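Local structure of capsid (Human calicivirus NLV/Boxer/2001/US, 4RDL) at residues Y206-G211 and E274-C279; D251-H256 and I299-R304; P46-G51 and P230-Q235; G57-T62 and H240-Q245; M31-M36 and V215-T220. The protein forms the protruding domain of a norovirus capsid protein, the part that binds histo-blood group glycans such as Lewis y and probably attaches the virus to host cells. One frame throughout, in Å; residues are numbered along the deposited sequence.

From the N terminus, 31-36, 46-51 and 57-62 run in order and wait for partners that come some 180 residues later. The glycan-binding sheet lies in between. When the chain returns, 206-211 opens interaction 1; then 215-220, 230-235 and 240-245 close interactions 5, 3 and 4 in the order in which they opened, so these three cross one another and interaction 1 crosses all three. Interaction 2 opens at 251-256, 274-279 completes interaction 1, and 299-304 closes interaction 2, so those two also cross. Interactions 5, 3 and 4 tie the early segments to strand 213-220, the turn after strand 228-231 and helix 235-244, while 1 and 2 hold the C-terminal strands.

Interaction 1: Y206-G211 and E274-C279; sequences YPPGFG and EGYMTC
Tyr-276 and Thr-278 project from strand 276-279 toward a loop that passes over them, meeting Tyr-206 and Pro-208. The tyrosine is the longer reach. From CB its ring takes a position between the backbone N and the carbonyl carbon (chi1 68°), which stands it up from the strand. On the CD2 and CE2 side the ring edge meets CB of Glu-274, in the ring plane, where the chain turns into the strand. Farther out, CZ of Tyr-276 comes within 4.2 Å of the carbonyl O of Tyr-206, and at the tip OH of Tyr-276 lies 3.5 Å from that same Tyr-206 O. The Tyr-276 OH also has CD of Pro-208 at 4.3 Å. Outside the two segments, the ring of Tyr-272 runs nearly parallel to that of Tyr-276, and Ile-205 packs on Tyr-276 too.

Two residues on, Thr-278 meets the loop tip to tip: its CG2 methyl touches CD of Pro-208 at 3.9 Å. Its OG1 is spoken for elsewhere, bonded to Glu-212 just beyond the loop.

The touch is light: one methyl-to-ring contact and a few approaches by oxygen atoms, with no clear hydrogen bond across it. The loop carrying Pro-207 and Pro-208 leads into strand 213-220, which pairs antiparallel with 276-279. It is a connection laid over the antiparallel sheet of the P1 subdomain, the part of the protruding domain beneath the glycan-binding P2.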
# COMPACT_ATOMS: atom_id res chain seq x y z
N TYR A 206 18.75 -1.11 -19.68
CA TYR A 206 18.76 -0.97 -21.14
C TYR A 206 18.11 -2.17 -21.79
O TYR A 206 18.27 -3.30 -21.32
CB TYR A 206 20.19 -0.83 -21.65
CG TYR A 206 20.95 0.30 -21.02
CD1 TYR A 206 20.79 1.61 -21.47
CD2 TYR A 206 21.83 0.08 -19.97
CE1 TYR A 206 21.48 2.65 -20.88
CE2 TYR A 206 22.52 1.11 -19.39
CZ TYR A 206 22.34 2.40 -19.84
OH TYR A 206 23.03 3.43 -19.26
N PRO A 207 17.39 -1.94 -22.90
CA PRO A 207 16.72 -3.03 -23.62
C PRO A 207 17.76 -3.94 -24.29
O PRO A 207 18.83 -3.47 -24.66
CB PRO A 207 15.88 -2.28 -24.66
CG PRO A 207 16.65 -1.03 -24.92
CD PRO A 207 17.26 -0.65 -23.60
N PRO A 208 17.43 -5.23 -24.42
CA PRO A 208 18.40 -6.26 -24.85
C PRO A 208 18.60 -6.41 -26.35
O PRO A 208 19.62 -6.97 -26.77
CB PRO A 208 17.80 -7.54 -24.27
CG PRO A 208 16.33 -7.29 -24.26
CD PRO A 208 16.16 -5.82 -23.96
N GLY A 209 17.65 -5.94 -27.16
CA GLY A 209 17.71 -6.17 -28.60
C GLY A 209 16.52 -6.98 -29.08
O GLY A 209 15.50 -7.07 -28.39
N PHE A 210 16.64 -7.58 -30.26
CA PHE A 210 15.59 -8.42 -30.82
C PHE A 210 14.25 -7.70 -30.93
O PHE A 210 13.18 -8.32 -30.85
CB PHE A 210 15.45 -9.72 -30.02
CG PHE A 210 16.76 -10.38 -29.72
CD1 PHE A 210 17.30 -10.35 -28.45
CD2 PHE A 210 17.47 -11.02 -30.73
CE1 PHE A 210 18.51 -10.94 -28.18
CE2 PHE A 210 18.69 -11.61 -30.46
CZ PHE A 210 19.21 -11.57 -29.19
N GLY A 211 14.33 -6.38 -31.12
CA GLY A 211 13.15 -5.56 -31.32
C GLY A 211 12.47 -5.21 -30.01
O GLY A 211 11.39 -4.61 -30.01
N GLU A 274 17.39 -9.09 -13.98
CA GLU A 274 17.53 -7.80 -13.31
C GLU A 274 16.21 -7.25 -12.77
O GLU A 274 16.20 -6.28 -12.01
CB GLU A 274 18.18 -6.78 -14.26
CG GLU A 274 19.62 -7.09 -14.62
CD GLU A 274 19.78 -8.09 -15.76
OE1 GLU A 274 18.77 -8.55 -16.34
OE2 GLU A 274 20.94 -8.42 -16.07
N GLY A 275 15.09 -7.85 -13.16
CA GLY A 275 13.80 -7.47 -12.61
C GLY A 275 13.05 -6.43 -13.42
O GLY A 275 12.63 -5.41 -12.89
N TYR A 276 12.90 -6.68 -14.71
CA TYR A 276 12.08 -5.84 -15.58
C TYR A 276 11.60 -6.71 -16.72
O TYR A 276 12.08 -7.84 -16.90
CB TYR A 276 12.88 -4.64 -16.12
CG TYR A 276 13.97 -5.03 -17.09
CD1 TYR A 276 13.77 -4.94 -18.47
CD2 TYR A 276 15.20 -5.49 -16.64
CE1 TYR A 276 14.76 -5.30 -19.36
CE2 TYR A 276 16.20 -5.86 -17.54
CZ TYR A 276 15.97 -5.76 -18.89
OH TYR A 276 16.95 -6.12 -19.79
N MET A 277 10.64 -6.23 -17.49
CA MET A 277 10.20 -7.02 -18.63
C MET A 277 10.17 -6.23 -19.93
O MET A 277 10.16 -5.00 -19.94
CB MET A 277 8.88 -7.76 -18.37
CG MET A 277 7.64 -6.93 -18.40
SD MET A 277 6.11 -7.88 -18.11
CE MET A 277 6.20 -8.25 -16.35
N THR A 278 10.20 -6.97 -21.04
CA THR A 278 10.16 -6.37 -22.35
C THR A 278 9.05 -6.97 -23.19
O THR A 278 8.49 -8.02 -22.84
CB THR A 278 11.47 -6.59 -23.11
OG1 THR A 278 11.62 -7.99 -23.36
CG2 THR A 278 12.66 -6.06 -22.30
N CYS A 279 8.75 -6.30 -24.29
CA CYS A 279 7.83 -6.81 -25.29
C CYS A 279 8.34 -6.33 -26.64
O CYS A 279 9.24 -5.51 -26.72
CB CYS A 279 6.43 -6.24 -25.07
SG CYS A 279 6.30 -4.46 -25.44

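Interaction 2: D251-H256 and I299-R304; sequences DAALLH and ISWVSR
Ala-252 and Val-302 form a hydrogen-bonded antiparallel pair, and next to them Ala-253 and Trp-301 form a non-hydrogen-bonded one, with CA atoms 4.5 Å apart. Their strands, 252-258 and 295-302, are neighbours in the P1 sheet, with axes at 151° to each other here. Val-302 N gives Ala-252 O a nearly straight bond of 2.8 Å, and Ile-299 N makes a similarly straight one to Leu-254 O.

On the face carrying Ala-252, Leu-254 CB packs against Val-302 CG1 at 3.8 Å. On the other face Ala-253 CB sits off-centre over the six-membered ring of Trp-301, a CH-pi contact. Ile-299 lays CG1 over the centre of one His-256 ring face, 3.6 Å from the centroid, with the two side chains at about a right angle; the imidazole's NE2 is bonded to Glu-268 on the neighbouring strand.

Beyond the paired strands, Arg-304 N bonds the anti lone pair of Asp-251 OD2 at 2.9 Å, while Arg-304 NH1, also 2.9 Å from Asp-251 OD2, comes on the syn side, 32° out of the carboxylate plane. This double grip probably draws negative charge toward OD2, and it pins the bend after strand 295-302 to the start of strand 252-258.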
# COMPACT_ATOMS: atom_id res chain seq x y z
N ASP A 251 18.12 -17.29 -19.32
CA ASP A 251 18.39 -15.90 -19.69
C ASP A 251 17.19 -15.00 -19.40
O ASP A 251 17.35 -13.83 -19.02
CB ASP A 251 18.71 -15.78 -21.18
CG ASP A 251 20.02 -16.43 -21.56
OD1 ASP A 251 20.86 -16.68 -20.66
OD2 ASP A 251 20.21 -16.69 -22.77
N ALA A 252 16.00 -15.53 -19.63
CA ALA A 252 14.78 -14.74 -19.47
C ALA A 252 13.62 -15.65 -19.07
O ALA A 252 13.60 -16.83 -19.42
CB ALA A 252 14.45 -14.00 -20.76
N ALA A 253 12.67 -15.08 -18.33
CA ALA A 253 11.44 -15.78 -18.00
C ALA A 253 10.36 -15.36 -19.00
O ALA A 253 9.98 -14.18 -19.04
CB ALA A 253 11.00 -15.44 -16.57
N LEU A 254 9.86 -16.31 -19.78
CA LEU A 254 8.78 -16.04 -20.72
C LEU A 254 7.47 -15.97 -19.96
O LEU A 254 7.12 -16.92 -19.23
CB LEU A 254 8.69 -17.14 -21.79
CG LEU A 254 7.49 -17.05 -22.74
CD1 LEU A 254 7.57 -15.81 -23.61
CD2 LEU A 254 7.38 -18.31 -23.61
N LEU A 255 6.76 -14.86 -20.11
CA LEU A 255 5.42 -14.70 -19.53
C LEU A 255 4.39 -14.58 -20.63
O LEU A 255 4.65 -13.98 -21.68
CB LEU A 255 5.32 -13.43 -18.68
CG LEU A 255 6.40 -13.16 -17.64
CD1 LEU A 255 6.01 -11.90 -16.88
CD2 LEU A 255 6.54 -14.34 -16.70
N HIS A 256 3.21 -15.15 -20.39
CA HIS A 256 2.05 -14.86 -21.21
C HIS A 256 1.09 -14.02 -20.38
O HIS A 256 0.84 -14.32 -19.22
CB HIS A 256 1.38 -16.14 -21.70
CG HIS A 256 2.14 -16.80 -22.80
ND1 HIS A 256 1.72 -17.97 -23.40
CD2 HIS A 256 3.30 -16.45 -23.41
CE1 HIS A 256 2.59 -18.31 -24.33
NE2 HIS A 256 3.55 -17.41 -24.37
N ILE A 299 5.57 -19.09 -18.18
CA ILE A 299 5.54 -20.25 -19.08
C ILE A 299 6.79 -21.11 -18.89
O ILE A 299 6.69 -22.29 -18.57
CB ILE A 299 5.44 -19.81 -20.56
CG1 ILE A 299 4.21 -18.91 -20.76
CG2 ILE A 299 5.43 -21.02 -21.49
CD1 ILE A 299 2.90 -19.55 -20.33
N SER A 300 7.95 -20.50 -19.08
CA SER A 300 9.21 -21.21 -18.92
C SER A 300 10.38 -20.26 -19.00
O SER A 300 10.24 -19.12 -19.45
CB SER A 300 9.38 -22.27 -20.01
OG SER A 300 9.73 -21.66 -21.23
N TRP A 301 11.55 -20.72 -18.57
CA TRP A 301 12.79 -20.03 -18.85
C TRP A 301 13.10 -20.23 -20.34
O TRP A 301 12.87 -21.32 -20.88
CB TRP A 301 13.92 -20.60 -17.98
CG TRP A 301 13.69 -20.33 -16.51
CD1 TRP A 301 13.26 -21.21 -15.56
CD2 TRP A 301 13.88 -19.08 -15.84
NE1 TRP A 301 13.17 -20.58 -14.34
CE2 TRP A 301 13.54 -19.27 -14.49
CE3 TRP A 301 14.29 -17.81 -16.26
CZ2 TRP A 301 13.61 -18.24 -13.55
CZ3 TRP A 301 14.36 -16.79 -15.33
CH2 TRP A 301 14.02 -17.01 -13.99
N VAL A 302 13.57 -19.17 -20.99
CA VAL A 302 13.89 -19.23 -22.41
C VAL A 302 15.22 -18.54 -22.64
O VAL A 302 15.69 -17.78 -21.79
CB VAL A 302 12.80 -18.57 -23.29
CG1 VAL A 302 11.48 -19.32 -23.16
CG2 VAL A 302 12.62 -17.08 -22.94
N SER A 303 15.84 -18.79 -23.79
CA SER A 303 17.11 -18.14 -24.07
C SER A 303 16.88 -16.68 -24.46
O SER A 303 15.75 -16.28 -24.80
CB SER A 303 17.89 -18.90 -25.14
OG SER A 303 17.79 -18.30 -26.41
N ARG A 304 17.93 -15.88 -24.40
CA ARG A 304 17.84 -14.48 -24.76
C ARG A 304 17.40 -14.31 -26.21
O ARG A 304 16.91 -13.25 -26.59
CB ARG A 304 19.17 -13.77 -24.54
CG ARG A 304 20.34 -14.38 -25.31
CD ARG A 304 21.66 -13.93 -24.70
NE ARG A 304 22.82 -14.55 -25.35
CZ ARG A 304 23.36 -15.70 -24.96
NH1 ARG A 304 22.85 -16.36 -23.93
NH2 ARG A 304 24.41 -16.19 -25.61
O HOH W 1 18.53 -19.52 -21.10

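Interaction 3: P46-G51 and P230-Q235; sequences PQFQNG and PCTLPQ
Pro-230, next to last in strand 228-231, presents CG to the ring tip of Phe-48, 4.3 Å from CZ. Its carbonyl O lies 3.7 Å from CE2 of Phe-48 and is bonded to Arg-28. Cys-231 follows with its backbone, CA sitting 3.8 Å from CE2 of Phe-48, while its own N-H and C=O belong to the sheet, paired with Phe-217.

At Thr-232 the chain leaves the strand. Its OG1, between the backbone N and the carbonyl carbon (chi1 41°), is set at the edge of the Phe-48 ring, near the ring plane and 3.7 Å from CD2, while the CG2 methyl approaches CE2 and CD2 obliquely. Pro-46 CB lies over one face of that ring, offset toward the rim. No direct hydrogen bond joins the segments; waters bridge them. One links Thr-232 OG1 to Phe-48 N, a second accepts from Thr-232 N and donates to Asn-50 O at 2.8 Å, and a third lies between Thr-232 OG1 and Gly-51 O.

This turn is the junction between a sheet strand and the helix 235-244 of the P1 subdomain. Leu-233 places CB and CD1 each 3.7 Å from Gly-51 O, and its own buried N has no partner in the model. Pro-234 holds the N-cap position. Gln-235, the first helical residue, reaches back with OE1 to a water shared with Gly-51 N, while its NE2 bonds the carbonyls of Thr-64 and Val-65.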
# COMPACT_ATOMS: atom_id res chain seq x y z
N PRO A 46 15.50 4.10 -17.74
CA PRO A 46 14.96 4.01 -16.38
C PRO A 46 16.03 3.58 -15.38
O PRO A 46 16.79 2.65 -15.64
CB PRO A 46 13.88 2.93 -16.51
CG PRO A 46 14.38 2.05 -17.60
CD PRO A 46 15.08 2.97 -18.58
N GLN A 47 16.07 4.26 -14.24
CA GLN A 47 16.92 3.85 -13.13
C GLN A 47 16.15 4.11 -11.85
O GLN A 47 16.66 4.74 -10.91
CB GLN A 47 18.28 4.57 -13.14
CG GLN A 47 19.24 3.99 -12.11
CD GLN A 47 20.64 4.56 -12.20
OE1 GLN A 47 20.93 5.45 -13.00
NE2 GLN A 47 21.54 4.04 -11.36
N PHE A 48 14.91 3.64 -11.83
CA PHE A 48 14.06 3.79 -10.66
C PHE A 48 14.73 3.11 -9.48
O PHE A 48 15.47 2.13 -9.65
CB PHE A 48 12.68 3.20 -10.92
CG PHE A 48 12.04 3.70 -12.19
CD1 PHE A 48 12.22 5.01 -12.59
CD2 PHE A 48 11.28 2.85 -12.98
CE1 PHE A 48 11.64 5.48 -13.77
CE2 PHE A 48 10.69 3.31 -14.14
CZ PHE A 48 10.89 4.62 -14.55
N GLN A 49 14.49 3.62 -8.27
CA GLN A 49 15.06 3.02 -7.08
C GLN A 49 14.03 2.22 -6.31
O GLN A 49 14.38 1.37 -5.48
CB GLN A 49 15.71 4.09 -6.20
CG GLN A 49 16.88 4.76 -6.89
CD GLN A 49 17.92 3.75 -7.32
OE1 GLN A 49 18.43 2.98 -6.49
NE2 GLN A 49 18.24 3.72 -8.61
N ASN A 50 12.76 2.50 -6.57
CA ASN A 50 11.66 1.69 -6.06
C ASN A 50 11.18 0.71 -7.13
O ASN A 50 11.42 0.92 -8.32
CB ASN A 50 10.54 2.57 -5.53
CG ASN A 50 10.91 3.25 -4.23
OD1 ASN A 50 11.56 2.65 -3.37
ND2 ASN A 50 10.52 4.51 -4.07
N GLY A 51 10.53 -0.37 -6.70
CA GLY A 51 10.13 -1.45 -7.59
C GLY A 51 11.29 -2.24 -8.16
O GLY A 51 11.12 -2.88 -9.21
N PRO A 230 5.23 5.98 -14.45
CA PRO A 230 5.74 4.70 -14.96
C PRO A 230 6.60 3.99 -13.92
O PRO A 230 7.35 4.65 -13.19
CB PRO A 230 6.61 5.14 -16.13
CG PRO A 230 7.20 6.44 -15.65
CD PRO A 230 6.12 7.10 -14.80
N CYS A 231 6.50 2.67 -13.84
CA CYS A 231 7.38 1.86 -13.01
C CYS A 231 7.73 0.58 -13.78
O CYS A 231 7.06 0.24 -14.76
CB CYS A 231 6.75 1.55 -11.65
SG CYS A 231 5.39 0.37 -11.71
N THR A 232 8.78 -0.12 -13.36
CA THR A 232 9.23 -1.29 -14.11
C THR A 232 8.72 -2.63 -13.56
O THR A 232 8.85 -3.66 -14.22
CB THR A 232 10.76 -1.28 -14.32
OG1 THR A 232 11.42 -0.85 -13.13
CG2 THR A 232 11.15 -0.33 -15.47
N LEU A 233 8.12 -2.61 -12.37
CA LEU A 233 7.43 -3.79 -11.85
C LEU A 233 6.26 -3.40 -10.95
O LEU A 233 6.37 -2.44 -10.18
CB LEU A 233 8.36 -4.67 -11.01
CG LEU A 233 9.44 -5.53 -11.64
CD1 LEU A 233 10.30 -6.19 -10.55
CD2 LEU A 233 8.82 -6.58 -12.57
N PRO A 234 5.16 -4.17 -11.00
CA PRO A 234 4.12 -4.01 -9.98
C PRO A 234 4.68 -4.33 -8.60
O PRO A 234 5.54 -5.22 -8.48
CB PRO A 234 3.08 -5.07 -10.37
CG PRO A 234 3.36 -5.36 -11.83
CD PRO A 234 4.85 -5.24 -11.96
N GLN A 235 4.22 -3.63 -7.57
CA GLN A 235 4.75 -3.88 -6.24
C GLN A 235 4.55 -5.34 -5.81
O GLN A 235 5.41 -5.93 -5.16
CB GLN A 235 4.11 -2.95 -5.21
CG GLN A 235 4.69 -3.12 -3.82
CD GLN A 235 6.18 -2.83 -3.78
OE1 GLN A 235 6.69 -2.03 -4.57
NE2 GLN A 235 6.90 -3.45 -2.84
O HOH W 2 13.90 1.03 -13.35
O HOH W 3 9.87 0.52 -10.62
O HOH W 4 8.69 -0.21 -4.40
O HOH W 5 11.98 -3.09 -11.77

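Interaction 4: G57-T62 and H240-Q245; sequences GQLQGT and HFVNEQ
Gly-57 lies against the last turn of helix 235-244, its CA 4.1 Å from that of Val-242. This is the tight part. At a positive phi of 92°, the glycine brings CA to 3.3 Å from the carbonyl O of Phe-241, a CA-H...O contact; the close approach is possible because Gly-57 has no CB to run into Phe-241 O and Gln-245 NE2. CB of Phe-241 stands 4.0 Å from CA of Gly-57. The phenylalanine ring itself leads off the other way, to meet Phe-14 and Leu-55.

The looser part lies farther along the loop and at the end of the helix. Leu-59 and Val-242 cross at about a right angle, CD2 of the leucine meeting CG2 of the valine at 3.7 Å. Beyond Leu-59 the loop runs away from the helix. Val-242 also packs on Ile-19 of the second subunit, and Asn-243 OD1 accepts a bond from Asn-18 N of that subunit, so this helix joins the dimer interface too.

Gln-245, exposed, is the first residue after the helix and has positive phi. Bent at chi2 (-80°), its chain folds back so that NE2 serves two carbonyls, Val-242 O at 2.9 Å and Gly-57 O at 3.0 Å. Val-242 O lies in the amide plane of Gln-245, whereas NE2 stands 41° out of the carbonyl plane of Gly-57. NE2 thus gives a donor to Val-242 O in the last helical turn, and the same nitrogen ties in the loop through Gly-57 O.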
# COMPACT_ATOMS: atom_id res chain seq x y z
N GLY A 57 14.65 -12.64 -5.99
CA GLY A 57 14.17 -12.05 -4.76
C GLY A 57 15.12 -11.16 -3.96
O GLY A 57 14.92 -10.97 -2.76
N GLN A 58 16.13 -10.60 -4.62
CA GLN A 58 17.07 -9.69 -3.97
C GLN A 58 16.65 -8.24 -4.18
O GLN A 58 16.69 -7.73 -5.30
CB GLN A 58 18.49 -9.88 -4.51
CG GLN A 58 19.06 -11.28 -4.34
CD GLN A 58 20.40 -11.45 -5.04
OE1 GLN A 58 20.51 -12.18 -6.03
NE2 GLN A 58 21.42 -10.79 -4.52
N LEU A 59 16.22 -7.58 -3.10
CA LEU A 59 15.79 -6.19 -3.18
C LEU A 59 16.95 -5.27 -3.54
O LEU A 59 18.08 -5.48 -3.11
CB LEU A 59 15.19 -5.74 -1.84
CG LEU A 59 13.87 -6.42 -1.46
CD1 LEU A 59 13.55 -6.20 0.00
CD2 LEU A 59 12.74 -5.91 -2.35
N GLN A 60 16.65 -4.24 -4.32
CA GLN A 60 17.65 -3.25 -4.73
C GLN A 60 17.18 -1.83 -4.48
O GLN A 60 15.99 -1.58 -4.29
CB GLN A 60 17.99 -3.43 -6.20
CG GLN A 60 18.56 -4.79 -6.54
CD GLN A 60 18.88 -4.91 -8.00
OE1 GLN A 60 18.36 -4.16 -8.81
NE2 GLN A 60 19.76 -5.85 -8.35
N GLY A 61 18.13 -0.89 -4.49
CA GLY A 61 17.81 0.52 -4.32
C GLY A 61 17.13 0.79 -2.99
O GLY A 61 17.62 0.36 -1.95
N THR A 62 16.01 1.50 -3.04
CA THR A 62 15.24 1.79 -1.84
C THR A 62 14.00 0.90 -1.75
O THR A 62 13.06 1.18 -1.00
CB THR A 62 14.83 3.27 -1.79
OG1 THR A 62 14.13 3.61 -3.00
CG2 THR A 62 16.07 4.15 -1.68
N HIS A 240 6.30 -10.85 -4.20
CA HIS A 240 6.23 -12.23 -4.65
C HIS A 240 7.63 -12.83 -4.78
O HIS A 240 7.89 -13.92 -4.27
CB HIS A 240 5.48 -12.33 -5.98
CG HIS A 240 5.18 -13.73 -6.40
ND1 HIS A 240 4.16 -14.47 -5.83
CD2 HIS A 240 5.74 -14.53 -7.34
CE1 HIS A 240 4.12 -15.66 -6.40
NE2 HIS A 240 5.07 -15.72 -7.32
N PHE A 241 8.53 -12.12 -5.46
CA PHE A 241 9.88 -12.65 -5.67
C PHE A 241 10.64 -12.74 -4.34
O PHE A 241 11.40 -13.67 -4.12
CB PHE A 241 10.64 -11.80 -6.69
CG PHE A 241 9.99 -11.74 -8.05
CD1 PHE A 241 9.18 -12.78 -8.49
CD2 PHE A 241 10.20 -10.66 -8.88
CE1 PHE A 241 8.58 -12.73 -9.74
CE2 PHE A 241 9.60 -10.60 -10.13
CZ PHE A 241 8.80 -11.64 -10.56
N VAL A 242 10.43 -11.77 -3.45
CA VAL A 242 11.08 -11.82 -2.14
C VAL A 242 10.59 -13.05 -1.37
O VAL A 242 11.38 -13.77 -0.75
CB VAL A 242 10.82 -10.54 -1.32
CG1 VAL A 242 11.29 -10.72 0.12
CG2 VAL A 242 11.52 -9.36 -1.97
N ASN A 243 9.29 -13.28 -1.43
CA ASN A 243 8.70 -14.44 -0.78
C ASN A 243 9.23 -15.77 -1.31
O ASN A 243 9.56 -16.68 -0.54
CB ASN A 243 7.18 -14.40 -0.95
CG ASN A 243 6.48 -15.34 -0.01
OD1 ASN A 243 6.27 -15.02 1.15
ND2 ASN A 243 6.12 -16.52 -0.51
N GLU A 244 9.30 -15.89 -2.63
CA GLU A 244 9.62 -17.16 -3.28
C GLU A 244 11.11 -17.50 -3.29
O GLU A 244 11.48 -18.65 -3.08
CB GLU A 244 9.08 -17.16 -4.72
CG GLU A 244 7.58 -17.10 -4.80
CD GLU A 244 6.93 -18.28 -4.13
OE1 GLU A 244 6.94 -19.38 -4.72
OE2 GLU A 244 6.43 -18.12 -3.00
N GLN A 245 11.95 -16.50 -3.54
CA GLN A 245 13.39 -16.74 -3.67
C GLN A 245 13.67 -17.89 -4.64
O GLN A 245 14.51 -18.75 -4.37
CB GLN A 245 13.99 -17.06 -2.30
CG GLN A 245 13.77 -15.99 -1.25
CD GLN A 245 14.74 -14.83 -1.39
OE1 GLN A 245 15.95 -15.03 -1.44
NE2 GLN A 245 14.20 -13.62 -1.47

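Interaction 5: M31-M36 and V215-T220; sequences MLIDGM and VYFTST
The Phe-217 ring has Val-215 CG1 over one face, 4.3 Å above its plane and offset toward the rim, and Met-36 beside it. The methionine lies alongside and points the same way, bringing SD to the ring obliquely, 5.1 Å from the centroid: a Met-aromatic contact. Ile-33 CD1 touches Phe-217 CB, and Met-277, Pro-234 and Cys-231 also pack on Phe-217. Met-36 and Phe-217 form a non-hydrogen-bonded antiparallel pair, where the short strand 35-38 joins strand 213-220 in the P1 sheet.

The second flat group is the carboxylate of Asp-34. CG sits between the backbone N and the carbonyl carbon (chi1 68°), which turns the oxygens toward Thr-218 and Thr-220 of strand 213-220. Both hydroxyls donate nearly along the C-O axes. Thr-218 OG1 bonds Asp-34 OD1 at 3.1 Å. Thr-220 OG1 bonds Asp-34 OD2 at 2.8 Å. A weak bond from Thr-220 N to OD2 adds to these. The backbone of Asp-34 joins in, its N giving Thr-218 O a 2.8 Å bond. Past the aspartate, Thr-218 N runs almost straight (172°) to Gly-35 O.

At the other end of the contact, Leu-32 and Thr-220 pack on Cys-69 and Pro-124, respectively, of the second subunit. A water bridges Leu-32 O and Thr-220 N. Ser-219 OG, itself also bonded to Asn-26 ND2, donates to Leu-32 O at 2.8 Å from well above the carbonyl plane, 55° out of it.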
# COMPACT_ATOMS: atom_id res chain seq x y z
N MET A 31 -0.69 3.37 -5.91
CA MET A 31 -1.85 3.55 -6.77
C MET A 31 -2.01 2.29 -7.59
O MET A 31 -1.02 1.71 -8.02
CB MET A 31 -1.65 4.71 -7.74
CG MET A 31 -1.49 6.07 -7.13
SD MET A 31 -2.96 6.61 -6.25
CE MET A 31 -4.25 6.31 -7.42
N LEU A 32 -3.25 1.89 -7.83
CA LEU A 32 -3.50 0.78 -8.74
C LEU A 32 -2.87 1.03 -10.11
O LEU A 32 -2.82 2.16 -10.61
CB LEU A 32 -5.00 0.56 -8.90
CG LEU A 32 -5.74 0.01 -7.69
CD1 LEU A 32 -7.24 0.09 -7.93
CD2 LEU A 32 -5.31 -1.42 -7.40
N ILE A 33 -2.38 -0.05 -10.72
CA ILE A 33 -1.93 0.00 -12.10
C ILE A 33 -3.14 0.14 -13.03
O ILE A 33 -4.11 -0.60 -12.90
CB ILE A 33 -1.13 -1.26 -12.45
CG1 ILE A 33 0.19 -1.26 -11.68
CG2 ILE A 33 -0.90 -1.35 -13.96
CD1 ILE A 33 0.93 -2.57 -11.69
N ASP A 34 -3.07 1.09 -13.97
CA ASP A 34 -4.16 1.27 -14.93
C ASP A 34 -3.74 1.07 -16.39
O ASP A 34 -4.50 1.38 -17.31
CB ASP A 34 -4.88 2.62 -14.73
CG ASP A 34 -4.01 3.81 -15.07
OD1 ASP A 34 -2.85 3.67 -15.47
OD2 ASP A 34 -4.52 4.95 -14.94
N GLY A 35 -2.54 0.53 -16.58
CA GLY A 35 -2.09 0.22 -17.92
C GLY A 35 -0.64 -0.19 -17.98
O GLY A 35 0.06 -0.23 -16.96
N MET A 36 -0.20 -0.52 -19.18
CA MET A 36 1.20 -0.69 -19.45
C MET A 36 1.51 -0.12 -20.82
O MET A 36 0.62 -0.00 -21.67
CB MET A 36 1.66 -2.15 -19.30
CG MET A 36 0.86 -3.18 -20.05
SD MET A 36 1.58 -4.83 -19.83
CE MET A 36 0.15 -5.81 -20.22
N VAL A 215 8.97 -2.51 -20.76
CA VAL A 215 7.57 -2.28 -20.41
C VAL A 215 7.45 -1.50 -19.10
O VAL A 215 8.10 -1.83 -18.11
CB VAL A 215 6.83 -3.62 -20.27
CG1 VAL A 215 5.40 -3.40 -19.78
CG2 VAL A 215 6.85 -4.39 -21.61
N TYR A 216 6.63 -0.46 -19.13
CA TYR A 216 6.30 0.32 -17.94
C TYR A 216 4.86 0.09 -17.53
O TYR A 216 3.95 0.08 -18.37
CB TYR A 216 6.53 1.81 -18.20
CG TYR A 216 7.96 2.10 -18.54
CD1 TYR A 216 8.92 2.18 -17.55
CD2 TYR A 216 8.36 2.24 -19.87
CE1 TYR A 216 10.23 2.43 -17.85
CE2 TYR A 216 9.67 2.50 -20.18
CZ TYR A 216 10.61 2.59 -19.17
OH TYR A 216 11.93 2.84 -19.46
N PHE A 217 4.67 -0.14 -16.24
CA PHE A 217 3.34 -0.20 -15.67
C PHE A 217 2.99 1.20 -15.21
O PHE A 217 3.81 1.86 -14.57
CB PHE A 217 3.33 -1.22 -14.53
CG PHE A 217 3.72 -2.59 -14.98
CD1 PHE A 217 2.77 -3.45 -15.50
CD2 PHE A 217 5.05 -2.98 -14.97
CE1 PHE A 217 3.13 -4.69 -15.97
CE2 PHE A 217 5.42 -4.23 -15.44
CZ PHE A 217 4.47 -5.09 -15.93
N THR A 218 1.79 1.65 -15.55
CA THR A 218 1.40 3.04 -15.33
C THR A 218 0.30 3.17 -14.30
O THR A 218 -0.55 2.29 -14.15
CB THR A 218 0.88 3.69 -16.63
OG1 THR A 218 -0.31 3.01 -17.07
CG2 THR A 218 1.94 3.64 -17.73
N SER A 219 0.32 4.31 -13.60
CA SER A 219 -0.80 4.74 -12.78
C SER A 219 -1.07 6.21 -13.02
O SER A 219 -0.15 7.02 -13.15
CB SER A 219 -0.49 4.56 -11.28
OG SER A 219 -0.26 3.20 -10.97
N THR A 220 -2.35 6.56 -13.04
CA THR A 220 -2.72 7.97 -13.02
C THR A 220 -2.55 8.49 -11.60
O THR A 220 -3.04 7.90 -10.64
CB THR A 220 -4.16 8.17 -13.51
OG1 THR A 220 -4.25 7.75 -14.88
CG2 THR A 220 -4.55 9.63 -13.41
O HOH W 6 -4.23 4.27 -11.66